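Local coordinates for archaeosine synthase (Pyrobaculum calidifontis, PDB 5K0P), which converts the nitrile of preQ0-modified tRNA to the formamidine of archaeosine using free ammonium, in the final step of archaeosine biosynthesis, at residues Phe30-Glu35 with Val84-Tyr89; Pro8-Leu13 with Glu35-Gly40. All coordinates share one frame; numbering follows the deposited sequence. Where two conformers were deposited one is given.

Contact 1. Residues Phe30-Glu35 with Val84-Tyr89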
ATOM      1  N   PHE A  30      20.222  -3.863  10.238  1.00 21.11           N
ATOM      2  CA  PHE A  30      19.028  -3.843  11.031  1.00 20.61           C
ATOM      3  C   PHE A  30      18.262  -2.549  11.007  1.00 22.57           C
ATOM      4  O   PHE A  30      18.797  -1.500  10.665  1.00 22.21           O
ATOM      5  CB  PHE A  30      19.268  -4.283  12.506  1.00 23.29           C
ATOM      6  CG  PHE A  30      20.214  -3.435  13.302  1.00 20.35           C
ATOM      7  CD1 PHE A  30      19.786  -2.362  13.960  1.00 20.86           C
ATOM      8  CD2 PHE A  30      21.563  -3.758  13.366  1.00 21.22           C
ATOM      9  CE1 PHE A  30      20.644  -1.584  14.721  1.00 23.48           C
ATOM     10  CE2 PHE A  30      22.459  -3.009  14.067  1.00 21.35           C
ATOM     11  CZ  PHE A  30      22.009  -1.894  14.790  1.00 21.14           C
ATOM     12  N   GLU A  31      16.979  -2.657  11.401  1.00 19.16           N
ATOM     13  CA  GLU A  31      16.217  -1.532  11.774  1.00 19.56           C
ATOM     14  C   GLU A  31      15.968  -1.588  13.307  1.00 17.39           C
ATOM     15  O   GLU A  31      15.574  -2.584  13.843  1.00 19.97           O
ATOM     16  CB  GLU A  31      14.896  -1.555  10.936  1.00 23.14           C
ATOM     17  CG  GLU A  31      14.125  -0.267  11.187  1.00 28.90           C
ATOM     18  CD  GLU A  31      12.661  -0.340  10.792  1.00 36.70           C
ATOM     19  OE1 GLU A  31      11.826  -0.991  11.542  1.00 41.37           O
ATOM     20  OE2 GLU A  31      12.364   0.304   9.756  1.00 39.08           O
ATOM     21  N   VAL A  32      16.168  -0.493  13.994  1.00 15.42           N
ATOM     22  CA  VAL A  32      15.956  -0.433  15.429  1.00 17.26           C
ATOM     23  C   VAL A  32      14.943   0.621  15.772  1.00 19.84           C
ATOM     24  O   VAL A  32      14.984   1.744  15.212  1.00 20.41           O
ATOM     25  CB  VAL A  32      17.272  -0.251  16.187  1.00 20.96           C
ATOM     26  CG1 VAL A  32      18.029   1.033  15.785  1.00 22.28           C
ATOM     27  CG2 VAL A  32      17.022  -0.222  17.707  1.00 24.85           C
ATOM     28  N   SER A  33      14.020   0.247  16.648  1.00 21.00           N
ATOM     29  CA  SER A  33      12.934   1.144  17.148  1.00 23.22           C
ATOM     30  C   SER A  33      13.129   1.224  18.656  1.00 25.58           C
ATOM     31  O   SER A  33      13.276   0.194  19.272  1.00 25.90           O
ATOM     32  CB  SER A  33      11.549   0.559  16.850  1.00 25.73           C
ATOM     33  OG  SER A  33      11.345   0.569  15.470  1.00 28.56           O
ATOM     34  N   VAL A  34      13.176   2.436  19.216  1.00 24.83           N
ATOM     35  CA  VAL A  34      13.170   2.605  20.665  1.00 24.63           C
ATOM     36  C   VAL A  34      12.012   3.469  21.070  1.00 25.37           C
ATOM     37  O   VAL A  34      11.716   4.530  20.448  1.00 26.64           O
ATOM     38  CB  VAL A  34      14.518   3.161  21.136  1.00 24.74           C
ATOM     39  CG1 VAL A  34      14.591   3.349  22.627  1.00 23.92           C
ATOM     40  CG2 VAL A  34      15.607   2.236  20.636  1.00 25.73           C
ATOM     41  N   GLU A  35      11.362   3.064  22.154  1.00 24.03           N
ATOM     42  CA  GLU A  35      10.278   3.890  22.674  1.00 23.95           C
ATOM     43  C   GLU A  35      10.494   4.001  24.149  1.00 22.26           C
ATOM     44  O   GLU A  35      10.919   3.026  24.771  1.00 23.94           O
ATOM     45  CB  GLU A  35       9.010   3.275  22.123  1.00 30.92           C
ATOM     46  CG  GLU A  35       7.950   2.911  23.025  1.00 37.88           C
ATOM     47  CD  GLU A  35       6.782   2.157  22.386  1.00 40.00           C
ATOM     48  OE1 GLU A  35       6.536   2.194  21.131  1.00 34.87           O
ATOM     49  OE2 GLU A  35       6.110   1.544  23.246  1.00 41.32           O
ATOM     50  N   VAL A  84      13.076  -1.568  23.223  1.00 20.43           N
ATOM     51  CA  VAL A  84      13.946  -1.600  22.082  1.00 20.35           C
ATOM     52  C   VAL A  84      13.604  -2.786  21.205  1.00 20.39           C
ATOM     53  O   VAL A  84      13.578  -3.900  21.697  1.00 21.04           O
ATOM     54  CB  VAL A  84      15.400  -1.781  22.512  1.00 21.15           C
ATOM     55  CG1 VAL A  84      16.313  -1.857  21.276  1.00 20.57           C
ATOM     56  CG2 VAL A  84      15.841  -0.658  23.444  1.00 22.89           C
ATOM     57  N   THR A  85      13.477  -2.564  19.901  1.00 18.30           N
ATOM     58  CA  THR A  85      13.080  -3.574  18.993  1.00 19.50           C
ATOM     59  C   THR A  85      14.042  -3.513  17.840  1.00 19.01           C
ATOM     60  O   THR A  85      14.214  -2.434  17.235  1.00 21.00           O
ATOM     61  CB  THR A  85      11.623  -3.403  18.437  1.00 22.06           C
ATOM     62  OG1 THR A  85      10.632  -3.472  19.522  1.00 23.99           O
ATOM     63  CG2 THR A  85      11.337  -4.583  17.499  1.00 21.29           C
ATOM     64  N   VAL A  86      14.709  -4.654  17.608  1.00 19.27           N
ATOM     65  CA  VAL A  86      15.702  -4.814  16.541  1.00 20.09           C
ATOM     66  C   VAL A  86      15.180  -5.806  15.533  1.00 19.14           C
ATOM     67  O   VAL A  86      14.909  -6.931  15.929  1.00 21.40           O
ATOM     68  CB  VAL A  86      17.053  -5.281  17.118  1.00 19.85           C
ATOM     69  CG1 VAL A  86      18.050  -5.523  16.008  1.00 20.48           C
ATOM     70  CG2 VAL A  86      17.542  -4.305  18.172  1.00 20.54           C
ATOM     71  N   LYS A  87      15.057  -5.373  14.257  1.00 18.84           N
ATOM     72  CA  LYS A  87      14.471  -6.157  13.169  1.00 22.03           C
ATOM     73  C   LYS A  87      15.559  -6.382  12.149  1.00 22.04           C
ATOM     74  O   LYS A  87      16.194  -5.429  11.744  1.00 19.02           O
ATOM     75  CB  LYS A  87      13.261  -5.421  12.452  1.00 25.18           C
ATOM     76  CG  LYS A  87      12.195  -4.941  13.436  1.00 28.02           C
ATOM     77  CD  LYS A  87      10.878  -4.362  12.819  1.00 33.75           C
ATOM     78  CE  LYS A  87       9.938  -3.853  13.929  1.00 35.03           C
ATOM     79  NZ  LYS A  87       8.715  -3.240  13.329  1.00 39.79           N
ATOM     80  N   SER A  88      15.818  -7.637  11.798  1.00 22.07           N
ATOM     81  CA  SER A  88      16.761  -7.994  10.805  1.00 23.03           C
ATOM     82  C   SER A  88      16.267  -9.235  10.068  1.00 26.80           C
ATOM     83  O   SER A  88      15.162  -9.781  10.376  1.00 22.57           O
ATOM     84  CB  SER A  88      18.142  -8.238  11.439  1.00 25.11           C
ATOM     85  OG  SER A  88      18.001  -9.032  12.622  1.00 27.51           O
ATOM     86  N   TYR A  89      17.088  -9.665   9.108  1.00 29.05           N
ATOM     87  CA  TYR A  89      16.735 -10.681   8.147  1.00 30.42           C
ATOM     88  C   TYR A  89      17.972 -11.551   7.987  1.00 31.77           C
ATOM     89  O   TYR A  89      19.056 -11.065   7.622  1.00 31.64           O
ATOM     90  CB  TYR A  89      16.329  -9.988   6.842  1.00 32.63           C
ATOM     91  CG  TYR A  89      15.762 -10.908   5.815  1.00 41.28           C
ATOM     92  CD1 TYR A  89      14.668 -11.695   6.119  1.00 42.94           C
ATOM     93  CD2 TYR A  89      16.277 -10.968   4.506  1.00 51.23           C
ATOM     94  CE1 TYR A  89      14.106 -12.541   5.187  1.00 43.79           C
ATOM     95  CE2 TYR A  89      15.714 -11.820   3.558  1.00 49.08           C
ATOM     96  CZ  TYR A  89      14.623 -12.601   3.919  1.00 40.76           C
ATOM     97  OH  TYR A  89      14.014 -13.444   3.075  1.00 41.29           O
TER
HETATM   98  O   HOH W   1      10.502  -0.720  20.453  1.00 23.11           O
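Residues Phe30-Glu35 and Val84-Tyr89 run antiparallel as neighbouring strands, their axes 4.7 Å apart, with Glu31-Lys87 and Ser33-Thr85 as hydrogen-bonded pairs and Val32-Val86 and Val34-Val84 as non-hydrogen-bonded pairs between and beyond them. Each hydrogen-bonded pair closes a ring of two N-H...O=C bonds; that from Ser33 N to Thr85 O is 2.8 Å long and nearly straight. The valines share the face that also carries Phe30. Val84 meets two partners with different branches: its CG2 lies 4.0 Å from CG2 of Val34, the two side chains pointing the same way, while CG1 reaches CG2 of Val32 at an oblique crossing. Val86 likewise divides its methyls, CG2 going to Val32 and CG1 resting 3.9 Å from Phe30 CB. In Phe30, CG sits between the backbone N and the carbonyl carbon (chi1 61°), and the ring has Val32 CG1 at its edge, in plane. Beyond Val86, Ser88 OG is hydrogen-bonded to His62, a substrate-binding residue. On the more polar face, Glu31 and Lys87 extend side by side. They touch through a methylene of the lysine chain, CD, 3.7 Å from Glu31 OE1, whereas NZ stands 4.2 Å from that oxygen, beyond a salt bridge, where a weak attraction between the charges is possible. Farther along this face, a water joins Thr85 OG1 to Ser33 O. These are the two inner strands of the chain's four-stranded antiparallel sheet: strand 10-20 flanks Phe30-Glu35 and strand 93-102 flanks Val84-Tyr89, while helix 62-77 covers the valine face through Leu65, Ala66, Leu69 and Leu70, and helix 45-53 adds Phe48 against Val34 and Val52 against Val32.

Contact 2. Residues Pro8-Leu13 with Glu35-Gly40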
ATOM      1  N   PRO A   8       7.760  15.337  27.293  1.00 32.86           N
ATOM      2  CA  PRO A   8       6.775  14.478  26.631  1.00 30.60           C
ATOM      3  C   PRO A   8       6.322  13.294  27.460  1.00 27.67           C
ATOM      4  O   PRO A   8       7.028  12.863  28.378  1.00 27.89           O
ATOM      5  CB  PRO A   8       7.510  13.965  25.406  1.00 28.95           C
ATOM      6  CG  PRO A   8       8.656  14.873  25.211  1.00 32.40           C
ATOM      7  CD  PRO A   8       9.000  15.463  26.529  1.00 33.53           C
ATOM      8  N   SER A   9       5.173  12.765  27.089  1.00 26.41           N
ATOM      9  CA  SER A   9       4.648  11.534  27.615  1.00 29.13           C
ATOM     10  C   SER A   9       5.325  10.286  27.056  1.00 27.53           C
ATOM     11  O   SER A   9       5.396   9.290  27.759  1.00 28.35           O
ATOM     12  CB  SER A   9       3.135  11.433  27.345  1.00 31.02           C
ATOM     13  OG  SER A   9       2.463  12.572  27.861  1.00 32.52           O
ATOM     14  N   LEU A  10       5.762  10.319  25.800  1.00 25.47           N
ATOM     15  CA  LEU A  10       6.320   9.153  25.111  1.00 23.93           C
ATOM     16  C   LEU A  10       7.154   9.680  23.941  1.00 21.93           C
ATOM     17  O   LEU A  10       6.754  10.627  23.278  1.00 24.11           O
ATOM     18  CB  LEU A  10       5.221   8.215  24.525  1.00 24.60           C
ATOM     19  CG  LEU A  10       5.692   6.867  24.022  1.00 28.07           C
ATOM     20  CD1 LEU A  10       6.221   6.067  25.222  1.00 35.88           C
ATOM     21  CD2 LEU A  10       4.581   6.052  23.421  1.00 31.08           C
ATOM     22  N   VAL A  11       8.318   9.091  23.738  1.00 19.70           N
ATOM     23  CA  VAL A  11       9.098   9.346  22.546  1.00 20.51           C
ATOM     24  C   VAL A  11       9.368   8.033  21.843  1.00 19.26           C
ATOM     25  O   VAL A  11       9.636   7.050  22.509  1.00 21.85           O
ATOM     26  CB  VAL A  11      10.430  10.021  22.917  1.00 21.90           C
ATOM     27  CG1 VAL A  11      11.326  10.227  21.691  1.00 24.14           C
ATOM     28  CG2 VAL A  11      10.235  11.344  23.603  1.00 22.21           C
ATOM     29  N   ARG A  12       9.270   8.047  20.512  1.00 19.16           N
ATOM     30  CA  ARG A  12       9.537   6.901  19.678  0.50 19.96           C
ATOM     31  C   ARG A  12      10.638   7.313  18.728  1.00 22.28           C
ATOM     32  O   ARG A  12      10.533   8.371  18.077  1.00 25.41           O
ATOM     33  CB  ARG A  12       8.274   6.447  18.939  0.50 21.49           C
ATOM     34  CG  ARG A  12       7.158   5.927  19.879  0.50 24.90           C
ATOM     35  CD  ARG A  12       5.918   5.240  19.209  0.50 29.64           C
ATOM     36  NE  ARG A  12       4.844   4.936  20.174  0.50 31.61           N
ATOM     37  CZ  ARG A  12       4.315   3.731  20.379  0.50 29.05           C
ATOM     38  NH1 ARG A  12       3.422   3.569  21.291  0.50 27.20           N
ATOM     39  NH2 ARG A  12       4.694   2.695  19.685  0.50 32.34           N
ATOM     40  N   LEU A  13      11.690   6.503  18.666  1.00 20.28           N
ATOM     41  CA  LEU A  13      12.802   6.732  17.696  1.00 20.97           C
ATOM     42  C   LEU A  13      13.010   5.524  16.860  1.00 24.87           C
ATOM     43  O   LEU A  13      12.885   4.424  17.364  1.00 30.83           O
ATOM     44  CB  LEU A  13      14.085   7.089  18.393  1.00 20.04           C
ATOM     45  CG  LEU A  13      13.930   8.145  19.427  1.00 23.20           C
ATOM     46  CD1 LEU A  13      15.093   8.080  20.423  1.00 28.92           C
ATOM     47  CD2 LEU A  13      13.794   9.500  18.757  1.00 22.94           C
ATOM     48  N   GLU A  35      11.362   3.064  22.154  1.00 24.03           N
ATOM     49  CA  GLU A  35      10.278   3.890  22.674  1.00 23.95           C
ATOM     50  C   GLU A  35      10.494   4.001  24.149  1.00 22.26           C
ATOM     51  O   GLU A  35      10.919   3.026  24.771  1.00 23.94           O
ATOM     52  CB  GLU A  35       9.010   3.275  22.123  1.00 30.92           C
ATOM     53  CG  GLU A  35       7.950   2.911  23.025  1.00 37.88           C
ATOM     54  CD  GLU A  35       6.782   2.157  22.386  1.00 40.00           C
ATOM     55  OE1 GLU A  35       6.536   2.194  21.131  1.00 34.87           O
ATOM     56  OE2 GLU A  35       6.110   1.544  23.246  1.00 41.32           O
ATOM     57  N   TYR A  36      10.362   5.196  24.688  1.00 20.31           N
ATOM     58  CA  TYR A  36      10.518   5.435  26.117  1.00 21.96           C
ATOM     59  C   TYR A  36       9.721   6.593  26.698  1.00 23.31           C
ATOM     60  O   TYR A  36       9.288   7.475  25.988  1.00 21.09           O
ATOM     61  CB  TYR A  36      12.033   5.623  26.430  1.00 23.23           C
ATOM     62  CG  TYR A  36      12.572   6.948  26.039  1.00 21.66           C
ATOM     63  CD1 TYR A  36      12.880   7.199  24.732  1.00 18.74           C
ATOM     64  CD2 TYR A  36      12.740   7.974  26.993  1.00 25.18           C
ATOM     65  CE1 TYR A  36      13.375   8.470  24.355  1.00 21.23           C
ATOM     66  CE2 TYR A  36      13.235   9.249  26.630  1.00 22.80           C
ATOM     67  CZ  TYR A  36      13.536   9.490  25.306  1.00 22.05           C
ATOM     68  OH  TYR A  36      13.958  10.770  24.892  1.00 23.55           O
ATOM     69  N   ILE A  37       9.520   6.574  28.024  1.00 27.33           N
ATOM     70  CA  ILE A  37       8.876   7.681  28.726  1.00 28.36           C
ATOM     71  C   ILE A  37       9.945   8.475  29.407  1.00 31.79           C
ATOM     72  O   ILE A  37      10.646   7.926  30.292  1.00 34.73           O
ATOM     73  CB  ILE A  37       7.882   7.204  29.781  1.00 30.60           C
ATOM     74  CG1 ILE A  37       6.804   6.425  29.088  1.00 30.58           C
ATOM     75  CG2 ILE A  37       7.249   8.412  30.567  1.00 33.51           C
ATOM     76  CD1 ILE A  37       5.796   5.839  30.004  1.00 33.39           C
ATOM     77  N   PRO A  38      10.086   9.772  29.035  1.00 30.64           N
ATOM     78  CA  PRO A  38      11.064  10.624  29.688  1.00 30.87           C
ATOM     79  C   PRO A  38      10.658  10.851  31.122  1.00 35.49           C
ATOM     80  O   PRO A  38       9.423  10.876  31.412  1.00 28.62           O
ATOM     81  CB  PRO A  38      10.960  11.945  28.914  1.00 31.35           C
ATOM     82  CG  PRO A  38      10.433  11.556  27.576  1.00 28.74           C
ATOM     83  CD  PRO A  38       9.460  10.447  27.884  1.00 28.34           C
ATOM     84  N   ARG A  39      11.693  10.973  31.997  1.00 36.95           N
ATOM     85  CA  ARG A  39      11.551  11.514  33.348  1.00 37.37           C
ATOM     86  C   ARG A  39      12.582  12.622  33.565  1.00 39.07           C
ATOM     87  O   ARG A  39      13.726  12.380  34.020  1.00 44.23           O
ATOM     88  CB  ARG A  39      11.698  10.437  34.451  1.00 39.85           C
ATOM     89  CG  ARG A  39      11.411  11.070  35.840  1.00 50.71           C
ATOM     90  CD  ARG A  39      11.895  10.276  37.058  1.00 64.28           C
ATOM     91  NE  ARG A  39      11.110   9.062  37.311  1.00 75.78           N
ATOM     92  CZ  ARG A  39      11.476   7.786  37.069  1.00 71.50           C
ATOM     93  NH1 ARG A  39      10.604   6.806  37.353  1.00 62.54           N
ATOM     94  NH2 ARG A  39      12.671   7.451  36.554  1.00 67.08           N
ATOM     95  N   GLY A  40      12.217  13.835  33.218  1.00 43.78           N
ATOM     96  CA  GLY A  40      13.199  14.943  33.251  1.00 61.36           C
ATOM     97  C   GLY A  40      14.543  14.835  32.499  1.00 62.69           C
ATOM     98  O   GLY A  40      15.496  15.605  32.788  1.00 74.56           O
TER
HETATM   99  O   HOH W   2       6.931  12.121  30.919  1.00 32.58           O
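Pro8-Leu13 meets Glu35-Gly40 in an antiparallel strand pairing at the open end of the hairpin formed by strands 10-20 and 27-37, where two prolines carry the contact past the regular sheet. Val11 and Tyr36 form the hydrogen-bonded pair, with Val11 N 2.9 Å from Tyr36 O and a return bond from Tyr36 N to Val11 O. Their side chains point the same way, and Val11 CB lies 3.6 Å from Tyr36 CE1. Leu13 CD1 reaches the edge of the tyrosine ring, and the hydroxyl is hydrogen-bonded to Leu43 N, in the substrate-binding segment. The sheet of this T-fold subunit does not stop here, because Leu10, Arg12 and Leu13 pair with an antiparallel strand of a neighbouring subunit. On the face away from Tyr36, Arg12 and Glu35 lie side by side, paired as a salt bridge in the modelled conformer of Arg12. The 2.4 Å between Arg12 NH2 and Glu35 OE1 is too short to be taken literally, so the detail is doubtful. As modelled, the carboxylate stands over one guanidinium face, offset toward its rim, the planes 61° apart; its OE2 is hydrogen-bonded to Tyr81. Val11 CG2 touches Pro38 CG 4.0 Å away, the side chains crossing at about a right angle. A water donates to both Pro8 O and Pro38 O, while Ser9 OG bonds to Glu100 N of the neighbouring subunit.

Strand 27-37 is common to both contacts: contact 1 lies on its side toward strand 81-90, contact 2 on its side toward strand 10-20, and Glu35 belongs to both. Although their centres are about 17 Å apart, the two meet directly, Val34 O lying 2.7 Å from Leu13 N in a probable hydrogen bond. They approach different parts of the substrate-binding machinery. In contact 1 the side chain of Ser88 comes within about 3 Å of the side chain of His62 and about 4 Å of that of Asp28; in contact 2 the side chain of Leu13 comes within about 3 Å of that of Ile45. Substrate is shared between adjacent subunits, at active sites on the interfaces of the decamer.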